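Local atomic coordinates of lectin 2 (PDB entry 4TQJ), a protein that recognises N-acetylglucosamine at the non-reducing ends of sugar chains, as a fungal lectin with a beta-propeller fold. Residues G53-T56 / T57-V60; G222-I225 / G226-P229; V299-N303 / A304-V308; I354-E358 / K359-V363. The protein carries 1 engineered substitution. All blocks are in the same frame, centred on the assembly; numbering follows the deposited sequence.

Interaction 1 of 4, residues G53-T56 / T57-V60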
# COMPACT_ATOMS: atom_id res chain seq x y z
N GLY A 53 7.75 29.43 -1.10
CA GLY A 53 8.86 30.05 -0.40
C GLY A 53 9.42 29.25 0.76
O GLY A 53 9.86 29.83 1.75
N TRP A 54 9.44 27.92 0.64
CA TRP A 54 9.88 27.06 1.73
C TRP A 54 11.39 26.91 1.77
O TRP A 54 12.04 26.75 0.73
CB TRP A 54 9.21 25.68 1.65
CG TRP A 54 7.73 25.73 1.94
CD1 TRP A 54 6.75 26.19 1.11
CD2 TRP A 54 7.08 25.32 3.15
NE1 TRP A 54 5.52 26.09 1.73
CE2 TRP A 54 5.70 25.57 2.99
CE3 TRP A 54 7.54 24.78 4.36
CZ2 TRP A 54 4.77 25.28 3.98
CZ3 TRP A 54 6.61 24.49 5.35
CH2 TRP A 54 5.24 24.74 5.15
N LEU A 55 11.95 26.97 2.97
CA LEU A 55 13.40 26.95 3.15
C LEU A 55 13.84 25.92 4.18
O LEU A 55 13.21 25.76 5.24
CB LEU A 55 13.87 28.35 3.58
CG LEU A 55 13.61 29.44 2.55
CD1 LEU A 55 13.79 30.84 3.14
CD2 LEU A 55 14.53 29.24 1.37
N THR A 56 14.93 25.23 3.90
CA THR A 56 15.48 24.27 4.85
C THR A 56 15.99 24.99 6.09
O THR A 56 16.10 24.39 7.15
CB THR A 56 16.61 23.43 4.24
OG1 THR A 56 17.69 24.28 3.86
CG2 THR A 56 16.11 22.65 3.01
N THR A 57 16.30 26.28 5.96
CA THR A 57 16.86 27.02 7.09
C THR A 57 15.79 27.52 8.05
O THR A 57 16.10 27.89 9.17
CB THR A 57 17.70 28.23 6.64
OG1 THR A 57 16.89 29.10 5.85
CG2 THR A 57 18.90 27.78 5.83
N LYS A 58 14.53 27.52 7.62
CA LYS A 58 13.46 28.10 8.43
C LYS A 58 12.28 27.16 8.67
O LYS A 58 11.50 27.38 9.59
CB LYS A 58 12.93 29.38 7.79
CG LYS A 58 13.94 30.51 7.70
CD LYS A 58 13.34 31.76 7.03
CE LYS A 58 12.06 32.22 7.72
NZ LYS A 58 11.67 33.61 7.36
N HIS A 59 12.14 26.14 7.84
CA HIS A 59 10.94 25.31 7.88
C HIS A 59 11.26 23.83 8.01
O HIS A 59 12.37 23.39 7.74
CB HIS A 59 10.08 25.56 6.64
CG HIS A 59 9.89 27.01 6.34
ND1 HIS A 59 10.39 27.61 5.20
CD2 HIS A 59 9.27 27.99 7.03
CE1 HIS A 59 10.08 28.89 5.21
NE2 HIS A 59 9.40 29.15 6.31
N VAL A 60 10.24 23.08 8.43
CA VAL A 60 10.33 21.64 8.63
C VAL A 60 9.28 20.98 7.74
O VAL A 60 8.10 21.36 7.75
CB VAL A 60 10.08 21.30 10.13
CG1 VAL A 60 9.99 19.80 10.35
CG2 VAL A 60 11.18 21.89 10.98
O HOH W 1 15.01 22.08 8.07

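Interaction 2 of 4, residues G222-I225 / G226-P229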
# COMPACT_ATOMS: atom_id res chain seq x y z
N GLY A 222 32.60 11.14 26.63
CA GLY A 222 33.14 11.96 25.56
C GLY A 222 32.44 11.83 24.21
O GLY A 222 33.06 12.00 23.16
N TRP A 223 31.15 11.51 24.23
CA TRP A 223 30.38 11.33 23.00
C TRP A 223 30.06 12.67 22.31
O TRP A 223 29.34 13.49 22.86
CB TRP A 223 29.08 10.58 23.33
CG TRP A 223 29.35 9.17 23.75
CD1 TRP A 223 29.77 8.75 24.99
CD2 TRP A 223 29.28 8.00 22.93
NE1 TRP A 223 29.96 7.38 24.98
CE2 TRP A 223 29.67 6.90 23.73
CE3 TRP A 223 28.93 7.77 21.60
CZ2 TRP A 223 29.70 5.59 23.24
CZ3 TRP A 223 28.97 6.48 21.10
CH2 TRP A 223 29.35 5.40 21.92
N LYS A 224 30.59 12.89 21.10
CA LYS A 224 30.35 14.17 20.42
C LYS A 224 29.36 14.08 19.25
O LYS A 224 29.34 13.10 18.50
CB LYS A 224 31.65 14.79 19.93
CG LYS A 224 32.72 14.98 20.99
CD LYS A 224 33.94 15.60 20.32
CE LYS A 224 35.20 15.46 21.15
NZ LYS A 224 36.40 15.92 20.37
N ILE A 225 28.55 15.13 19.10
CA ILE A 225 27.53 15.18 18.05
C ILE A 225 28.06 14.83 16.64
O ILE A 225 27.45 14.05 15.90
CB ILE A 225 26.79 16.54 18.05
CG1 ILE A 225 25.92 16.65 19.30
CG2 ILE A 225 25.90 16.67 16.81
CD1 ILE A 225 24.83 15.56 19.37
N GLY A 226 29.20 15.35 16.23
CA GLY A 226 29.57 14.96 14.87
C GLY A 226 29.93 13.47 14.79
O GLY A 226 29.31 12.61 14.12
N ASP A 227 30.92 13.18 15.60
CA ASP A 227 31.86 12.13 15.38
C ASP A 227 31.38 10.78 15.89
O ASP A 227 31.90 9.75 15.46
CB ASP A 227 33.12 12.57 16.12
CG ASP A 227 33.45 14.04 15.85
OD1 ASP A 227 33.83 14.77 16.79
OD2 ASP A 227 33.32 14.46 14.69
N HIS A 228 30.40 10.80 16.79
CA HIS A 228 29.95 9.61 17.49
C HIS A 228 28.43 9.49 17.47
O HIS A 228 27.77 9.83 18.45
CB HIS A 228 30.42 9.61 18.94
CG HIS A 228 31.89 9.85 19.08
ND1 HIS A 228 32.40 10.97 19.71
CD2 HIS A 228 32.96 9.13 18.67
CE1 HIS A 228 33.72 10.92 19.68
NE2 HIS A 228 34.09 9.81 19.05
N PRO A 229 27.89 9.02 16.34
CA PRO A 229 26.44 8.84 16.18
C PRO A 229 25.84 7.90 17.23
O PRO A 229 26.47 6.91 17.58
CB PRO A 229 26.30 8.24 14.77
CG PRO A 229 27.68 7.74 14.42
CD PRO A 229 28.63 8.65 15.12
O HOH W 2 36.00 13.88 17.96

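Interaction 3 of 4, residues V299-N303 / A304-V308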
# COMPACT_ATOMS: atom_id res chain seq x y z
N VAL A 299 24.87 -0.94 10.02
CA VAL A 299 25.21 -0.72 8.62
C VAL A 299 26.02 0.56 8.45
O VAL A 299 25.64 1.62 8.96
CB VAL A 299 23.96 -0.56 7.74
CG1 VAL A 299 24.38 -0.43 6.28
CG2 VAL A 299 22.98 -1.71 7.96
N GLY A 300 27.12 0.49 7.72
CA GLY A 300 27.97 1.66 7.54
C GLY A 300 28.52 1.81 6.14
O GLY A 300 29.06 0.87 5.57
N PHE A 301 28.39 3.01 5.59
CA PHE A 301 28.90 3.32 4.26
C PHE A 301 30.33 3.83 4.43
O PHE A 301 30.55 5.01 4.70
CB PHE A 301 28.00 4.34 3.55
CG PHE A 301 26.63 3.79 3.20
CD1 PHE A 301 26.37 3.28 1.93
CD2 PHE A 301 25.61 3.76 4.15
CE1 PHE A 301 25.11 2.74 1.61
CE2 PHE A 301 24.35 3.23 3.84
CZ PHE A 301 24.10 2.73 2.56
N GLY A 302 31.28 2.91 4.30
CA GLY A 302 32.69 3.22 4.51
C GLY A 302 33.37 3.69 3.23
O GLY A 302 32.72 4.26 2.34
N ASN A 303 34.67 3.46 3.15
CA ASN A 303 35.46 3.91 2.01
C ASN A 303 35.28 3.01 0.79
O ASN A 303 34.96 3.48 -0.29
CB ASN A 303 36.94 4.02 2.39
CG ASN A 303 37.20 5.12 3.39
OD1 ASN A 303 36.76 6.25 3.21
ND2 ASN A 303 37.91 4.79 4.48
N ALA A 304 35.49 1.71 0.98
CA ALA A 304 35.45 0.78 -0.13
C ALA A 304 34.02 0.35 -0.49
O ALA A 304 33.79 -0.24 -1.53
CB ALA A 304 36.29 -0.45 0.17
N GLY A 305 33.08 0.64 0.39
CA GLY A 305 31.71 0.22 0.16
C GLY A 305 31.03 0.08 1.50
O GLY A 305 31.45 0.68 2.49
N VAL A 306 29.99 -0.76 1.54
CA VAL A 306 29.13 -0.86 2.70
C VAL A 306 29.55 -2.00 3.60
O VAL A 306 29.76 -3.12 3.14
CB VAL A 306 27.67 -1.12 2.27
CG1 VAL A 306 26.77 -1.13 3.49
CG2 VAL A 306 27.22 -0.05 1.25
N TYR A 307 29.67 -1.71 4.89
CA TYR A 307 30.00 -2.71 5.90
C TYR A 307 28.80 -2.98 6.80
O TYR A 307 27.99 -2.08 7.06
CB TYR A 307 31.17 -2.23 6.75
CG TYR A 307 32.45 -2.16 5.96
CD1 TYR A 307 33.37 -3.20 6.00
CD2 TYR A 307 32.72 -1.07 5.16
CE1 TYR A 307 34.54 -3.15 5.25
CE2 TYR A 307 33.89 -1.01 4.40
CZ TYR A 307 34.79 -2.05 4.45
OH TYR A 307 35.95 -1.97 3.70
N VAL A 308 28.68 -4.22 7.26
CA VAL A 308 27.56 -4.60 8.11
C VAL A 308 28.04 -5.51 9.22
O VAL A 308 28.91 -6.36 9.02
CB VAL A 308 26.47 -5.34 7.30
CG1 VAL A 308 25.49 -6.02 8.22
CG2 VAL A 308 25.78 -4.39 6.30

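Interaction 4 of 4, residues I354-E358 / K359-V363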
# COMPACT_ATOMS: atom_id res chain seq x y z
N ILE A 354 19.37 1.97 -0.96
CA ILE A 354 19.10 2.82 -2.11
C ILE A 354 19.89 4.11 -1.95
O ILE A 354 20.00 4.66 -0.85
CB ILE A 354 17.59 3.12 -2.29
CG1 ILE A 354 17.37 4.09 -3.46
CG2 ILE A 354 17.01 3.71 -1.02
CD1 ILE A 354 15.89 4.28 -3.83
N GLY A 355 20.46 4.59 -3.05
CA GLY A 355 21.29 5.77 -3.01
C GLY A 355 20.94 6.71 -4.14
O GLY A 355 20.90 6.30 -5.29
N PHE A 356 20.67 7.97 -3.80
CA PHE A 356 20.42 9.00 -4.80
C PHE A 356 21.77 9.61 -5.17
O PHE A 356 22.31 10.43 -4.43
CB PHE A 356 19.50 10.10 -4.25
CG PHE A 356 18.12 9.61 -3.83
CD1 PHE A 356 17.72 8.31 -4.07
CD2 PHE A 356 17.24 10.46 -3.18
CE1 PHE A 356 16.45 7.86 -3.67
CE2 PHE A 356 15.99 10.03 -2.77
CZ PHE A 356 15.59 8.72 -3.01
N GLY A 357 22.32 9.18 -6.30
CA GLY A 357 23.68 9.55 -6.69
C GLY A 357 23.81 10.84 -7.49
O GLY A 357 22.95 11.70 -7.44
N GLU A 358 24.93 10.97 -8.20
CA GLU A 358 25.20 12.18 -8.96
C GLU A 358 24.18 12.36 -10.09
O GLU A 358 23.60 13.42 -10.24
CB GLU A 358 26.62 12.17 -9.54
CG GLU A 358 27.06 13.49 -10.13
CD GLU A 358 27.40 14.54 -9.08
OE1 GLU A 358 27.20 14.29 -7.88
OE2 GLU A 358 27.88 15.62 -9.46
N LYS A 359 23.96 11.29 -10.85
CA LYS A 359 23.10 11.34 -12.03
C LYS A 359 22.09 10.19 -12.05
O LYS A 359 21.20 10.15 -12.91
CB LYS A 359 23.96 11.27 -13.30
CG LYS A 359 25.25 12.07 -13.23
CD LYS A 359 25.01 13.54 -12.86
CE LYS A 359 24.69 14.40 -14.07
NZ LYS A 359 25.77 14.33 -15.10
N GLU A 360 22.24 9.25 -11.12
CA GLU A 360 21.39 8.08 -11.06
C GLU A 360 20.98 7.74 -9.63
O GLU A 360 21.73 7.98 -8.68
CB GLU A 360 22.11 6.86 -11.64
CG GLU A 360 22.14 6.77 -13.14
CD GLU A 360 22.68 5.44 -13.60
OE1 GLU A 360 23.88 5.18 -13.36
OE2 GLU A 360 21.91 4.64 -14.17
N THR A 361 19.79 7.16 -9.49
CA THR A 361 19.37 6.54 -8.24
C THR A 361 19.60 5.03 -8.34
O THR A 361 19.01 4.36 -9.19
CB THR A 361 17.89 6.81 -7.96
OG1 THR A 361 17.72 8.19 -7.58
CG2 THR A 361 17.37 5.90 -6.85
N LEU A 362 20.47 4.51 -7.49
CA LEU A 362 20.86 3.11 -7.53
C LEU A 362 20.32 2.34 -6.35
O LEU A 362 20.03 2.90 -5.29
CB LEU A 362 22.38 2.98 -7.55
CG LEU A 362 23.13 3.76 -8.63
CD1 LEU A 362 24.62 3.44 -8.54
CD2 LEU A 362 22.59 3.39 -9.99
N VAL A 363 20.21 1.03 -6.51
CA VAL A 363 19.64 0.22 -5.46
C VAL A 363 20.36 -1.12 -5.45
O VAL A 363 20.79 -1.61 -6.48
CB VAL A 363 18.10 0.06 -5.68
CG1 VAL A 363 17.83 -0.75 -6.93
CG2 VAL A 363 17.43 -0.60 -4.48

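Interaction 1 of 4, residues G53-T56 / T57-V60
H59 folds back onto W54 and L55, and the contact is easiest to read by following its side chain outward. CB comes first, 3.5 Å from CE3 on the six-membered ring of W54, with the carbonyl oxygen of L55 close by. The torsion about CA-CB sets CG anti to the carbonyl carbon and beside the backbone N (chi1 -47°), which brings the imidazole's ND1 edge back to the chain just before the turn. CG keeps close to the same indole corner, 3.8 Å from W54 CE3. ND1 then does the polar work: L55 N donates to it over 2.8 Å, almost straight at 165° and within the ring plane, so this bond helps fix the ring's rotation. Further out, CE1 passes 3.6 Å from G53 O, and NE2 at the tip is hydrogen-bonded to N79 OD1. With ND1 accepting, this is consistent with a proton on NE2. K58 CB sits over the centre of one imidazole face. The six-membered ring of W54 meets the H59 ring obliquely, their planes 62° apart.

The backbone closes the same loop as a beta-turn nested in an alpha-turn, L55 to H59. L55 O takes both K58 N, at 3.2 Å and from above its carbonyl plane, and H59 N, at 2.8 Å and close to the C=O direction; T56 and T57 form the corner. A water donates to T56 O and H59 O. The turn ends a loop that leaves strand 41-44, with W54 NE1 bonded to N46, and it delivers V60 into strand 60-64, where V60 pairs with F77 of strand 73-77.

Interaction 2 of 4, residues G222-I225 / G226-P229
H228 lays its CB against the benzene part of the W223 indole, 3.6 Å from CE3, and the two side chains cross at about a right angle. The six-membered ring of W223 and the H228 imidazole meet obliquely, with centroids 6.0 Å apart, and the closest approach is made by the histidine's CB, not by its imidazole. The indole in turn has H228 O at its edge, in plane, and that carbonyl oxygen is also bonded by R230 NE.

Beyond CB, the imidazole swings back to the start of the turn, its CG set beside the backbone N and anti to the carbonyl carbon (chi1 -52°). There ND1 accepts the N-H of K224 over 3.0 Å. The bond is nearly linear, 173°, and lies close to the ring plane. H228 N returns a bond to K224 O, 3.1 Å long and in the carbonyl plane, closing an alpha-turn through I225, G226 and D227. A backbone bond and a side-chain bond thus tie H228 to the same residue. The loop links strand 210-213 of one propeller sheet to strand 230-233 of the next, and W223 NE1 is held by N215 just after the first of these strands.

D227 adds a cover and a charge. Its CB sits over the centre of one H228 ring face, while OD1 reaches K224 CD at 3.6 Å. K224 NZ, at the end of an extended chain, stops 4.6 Å from D227 OD1, beyond salt-bridge range; a water spans the gap, donating to D227 OD1 and accepting from K224 NZ.

Interaction 3 of 4, residues V299-N303 / A304-V308
V306 packs its two methyl groups against two different residues of the facing strand. CG1, held anti to the backbone N (chi1 -176°), touches V299 CG1 at 3.7 Å; CG2, on the other branch, lies 3.5 Å from both CD1 and CE1 of F301. The F301 and V306 side chains run alongside each other and point the same way, so the phenyl meets the valine obliquely along one side. V308 CG2 extends the patch, 4.2 Å from V299 CG1. V299, F301, V306 and V308 all lie on one face of the sheet; Y307 is on the reverse face, with its ring edge turned to G300 O and G302 N, where the two glycines present only backbone.

What sets these side chains in register is the antiparallel ladder. G300 and Y307 form the hydrogen-bonded pair, with G300 N to Y307 O at 2.8 Å and Y307 N to G300 O at 2.7 Å, both in the carbonyl plane. The non-hydrogen-bonded pairs V299-V308 and F301-V306 flank it. At the turn G302 N gives one more, more bent bond to G305 O (2.9 Å, 136°), and N303 and A304 round the corner.

Outside the hairpin, H283 NE2 bonds N303 OD1 and Q331 NE2 bonds A304 O, tying the turn to flanking loops. Strands 297-301 and 306-309 are the two middle strands of a four-stranded antiparallel propeller blade, in keeping with an FG-GAP-like repeat, between 285-288 and 321-324. Their valine and phenylalanine face packs on the adjoining sheet, where F301 meets V342 of strand 339-343 and both F301 and V306 meet I353 of strand 352-356.

Interaction 4 of 4, residues I354-E358 / K359-V363
I354, F356 and T361 meet on one face of this hairpin. T361 CG2, the branch anti to its own backbone N, touches I354 CD1 at 3.7 Å and F356 CD1 at the same distance. The F356 and T361 side chains lie alongside each other, and I354 CD1 reaches the phenyl ring's edge in its plane. V363 CG2 lies at 4.3 Å from I354 CB, a looser extension of the patch.

Of the polar side chains, T361 turns OG1 along F356, 3.5 Å from CD1, but its hydrogen bond is with D381 O. E358 OE1 is likewise bonded by H338 NE2, and its OE2 stays 6.2 Å from K359 NZ, so these neighbouring opposite charges do not pair.

Backbone bonds supply the frame. G355 N donates to L362 O over 2.8 Å and L362 N to G355 O over 2.9 Å, making G355-L362 the hydrogen-bonded pair; I354-V363 and F356-T361 are its non-hydrogen-bonded neighbours. G357 N closes the turn end on E360 O, bent to 141°, with E358 and K359 at the corner. Two CA-H...O contacts, I354 to L362 O and T361 to G355 O, reinforce the ladder.

Strands 352-356 and 361-364 are the middle pair of a four-stranded antiparallel propeller blade: I354 and F356 make backbone bonds to F341 and R339 of strand 339-343, while T361 bonds to L378 of strand 376-379.

In the fold
Along the chain the four contacts follow in numerical order, each in a different part of the propeller. Interactions 1 and 2 are turns of related design in loops that lead into the first strands, 60-64 and 230-233, of two separate sheets; their centres are about 26 Å apart. Interactions 3 and 4 are instead hairpins joining the two middle strands of successive sheets, with centres about 16 Å apart and nearest atoms about 6 Å apart. Interaction 2 lies about 19 Å from interaction 3, centre to centre, and interaction 1 is about 32 Å from it. The chain thus reuses two local designs, one entering a sheet and one within it, as expected of a propeller built from repeated units.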